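Local structure of hypothetical protein PH0435 (Pyrococcus horikoshii, 2YV4) at residues 32-37 and 75-80. The protein probably takes part in making threonylcarbamoyl-AMP for tRNA modification, and is represented here by its C-terminal Sua5 domain. Numbering follows the deposited sequence.
Sequences KKVGVI and VVIAEG
Ile-37 and Val-76 make the tightest side-chain contact between the parallel strands 34-37 and 75-80: the CD1 tip of Ile-37 rests 3.6 Å from CG1 of Val-76. CG1 of Ile-37, beside the backbone N (chi1 -60°), leans back towards Val-76, and the extended chain carries CD1 on outward past the valine's CG1, so the two side chains cross at an angle. Each level of this face pairs large with small, Val-76 with Gly-35 and Ile-37 with Ala-78, so the two bulky side chains meet diagonally. Leu-65 of helix 54-70 packs onto both. On the other face, Ile-77 leans to the level between Val-34 and Val-36: its CD1 tip crosses Val-34 CG2 at 4.0 Å. Its CB is 4.2 Å from Val-36 CG2. Leu-27 of helix 13-29 lies against Val-34 and Val-75. Between the faces, near-straight hydrogen bonds (N-H...O 171° to 174°) alternate between the strands: Ile-77 N to Gly-35 O (2.8 Å), Ile-37 N to Ile-77 O, Glu-79 N to Ile-37 O; Val-75 N to Lys-33 O is weak. Glu-79, at the far end, brings its CB to 3.6 Å from Ile-37 O, while OE1 is hydrogen-bonded to Tyr-42 OH and OE2 to Ser-39 OG. Strand 75-81 is the middle of a five-stranded parallel sheet between helices; 34-38 is its neighbour, with 46-49 beyond. The two strands are joined by main-chain hydrogen bonds, the side-chain contacts between them are aliphatic, and the buried acid is satisfied by hydroxyls.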
loop_
_atom_site.group_PDB
_atom_site.type_symbol
_atom_site.label_atom_id
_atom_site.label_comp_id
_atom_site.label_asym_id
_atom_site.label_seq_id
_atom_site.Cartn_x
_atom_site.Cartn_y
_atom_site.Cartn_z
ATOM N N LYS A 32 1.846 10.700 -11.353
ATOM C CA LYS A 32 2.505 10.263 -10.131
ATOM C C LYS A 32 3.099 8.868 -10.301
ATOM O O LYS A 32 2.449 7.969 -10.843
ATOM C CB LYS A 32 1.507 10.226 -8.973
ATOM C CG LYS A 32 0.875 11.557 -8.636
ATOM C CD LYS A 32 1.884 12.505 -8.017
ATOM C CE LYS A 32 1.217 13.821 -7.668
ATOM N NZ LYS A 32 0.025 13.586 -6.802
ATOM N N LYS A 33 4.341 8.694 -9.860
ATOM C CA LYS A 33 4.970 7.381 -9.915
ATOM C C LYS A 33 4.356 6.711 -8.688
ATOM O O LYS A 33 4.464 7.228 -7.576
ATOM C CB LYS A 33 6.490 7.499 -9.772
ATOM C CG LYS A 33 7.231 6.182 -9.931
ATOM C CD LYS A 33 8.739 6.377 -9.852
ATOM C CE LYS A 33 9.472 5.056 -10.050
ATOM N NZ LYS A 33 10.952 5.233 -10.107
ATOM N N VAL A 34 3.697 5.575 -8.892
ATOM C CA VAL A 34 3.017 4.892 -7.798
ATOM C C VAL A 34 3.548 3.508 -7.438
ATOM O O VAL A 34 3.890 2.696 -8.302
ATOM C CB VAL A 34 1.499 4.800 -8.104
ATOM C CG1 VAL A 34 1.288 4.171 -9.452
ATOM C CG2 VAL A 34 0.783 3.998 -7.026
ATOM N N GLY A 35 3.608 3.252 -6.137
ATOM C CA GLY A 35 4.084 1.973 -5.651
ATOM C C GLY A 35 3.014 1.308 -4.809
ATOM O O GLY A 35 2.206 1.974 -4.163
ATOM N N VAL A 36 2.986 -0.014 -4.839
ATOM C CA VAL A 36 2.021 -0.751 -4.056
ATOM C C VAL A 36 2.737 -1.711 -3.126
ATOM O O VAL A 36 3.662 -2.416 -3.532
ATOM C CB VAL A 36 1.065 -1.571 -4.949
ATOM C CG1 VAL A 36 0.334 -2.630 -4.104
ATOM C CG2 VAL A 36 0.061 -0.643 -5.624
ATOM N N ILE A 37 2.327 -1.703 -1.868
ATOM C CA ILE A 37 2.863 -2.635 -0.891
ATOM C C ILE A 37 1.620 -3.470 -0.605
ATOM O O ILE A 37 0.701 -3.013 0.077
ATOM C CB ILE A 37 3.321 -1.938 0.406
ATOM C CG1 ILE A 37 4.414 -0.913 0.097
ATOM C CG2 ILE A 37 3.858 -2.977 1.383
ATOM C CD1 ILE A 37 4.907 -0.164 1.331
ATOM N N VAL A 75 3.659 8.350 -4.566
ATOM C CA VAL A 75 2.602 7.860 -3.689
ATOM C C VAL A 75 2.714 6.352 -3.489
ATOM O O VAL A 75 2.958 5.605 -4.437
ATOM C CB VAL A 75 1.207 8.182 -4.270
ATOM C CG1 VAL A 75 0.111 7.658 -3.348
ATOM C CG2 VAL A 75 1.066 9.683 -4.465
ATOM N N VAL A 76 2.542 5.917 -2.245
ATOM C CA VAL A 76 2.608 4.505 -1.897
ATOM C C VAL A 76 1.239 4.062 -1.410
ATOM O O VAL A 76 0.678 4.662 -0.499
ATOM C CB VAL A 76 3.638 4.240 -0.763
ATOM C CG1 VAL A 76 3.560 2.782 -0.305
ATOM C CG2 VAL A 76 5.044 4.549 -1.250
ATOM N N ILE A 77 0.696 3.025 -2.030
ATOM C CA ILE A 77 -0.601 2.499 -1.617
ATOM C C ILE A 77 -0.326 1.231 -0.832
ATOM O O ILE A 77 0.329 0.314 -1.330
ATOM C CB ILE A 77 -1.487 2.150 -2.827
ATOM C CG1 ILE A 77 -1.772 3.414 -3.645
ATOM C CG2 ILE A 77 -2.788 1.503 -2.349
ATOM C CD1 ILE A 77 -2.495 3.145 -4.965
ATOM N N ALA A 78 -0.793 1.192 0.411
ATOM C CA ALA A 78 -0.603 0.016 1.246
ATOM C C ALA A 78 -1.932 -0.718 1.305
ATOM O O ALA A 78 -2.940 -0.156 1.713
ATOM C CB ALA A 78 -0.154 0.424 2.651
ATOM N N GLU A 79 -1.918 -1.969 0.871
ATOM C CA GLU A 79 -3.104 -2.818 0.857
ATOM C C GLU A 79 -3.486 -3.182 2.295
ATOM O O GLU A 79 -2.684 -3.767 3.015
ATOM C CB GLU A 79 -2.780 -4.081 0.059
ATOM C CG GLU A 79 -3.946 -4.970 -0.284
ATOM C CD GLU A 79 -3.497 -6.175 -1.091
ATOM O OE1 GLU A 79 -2.817 -5.972 -2.124
ATOM O OE2 GLU A 79 -3.815 -7.318 -0.693
ATOM N N GLY A 80 -4.703 -2.831 2.710
ATOM C CA GLY A 80 -5.141 -3.143 4.063
ATOM C C GLY A 80 -6.440 -3.933 4.095
ATOM O O GLY A 80 -7.493 -3.384 4.431
#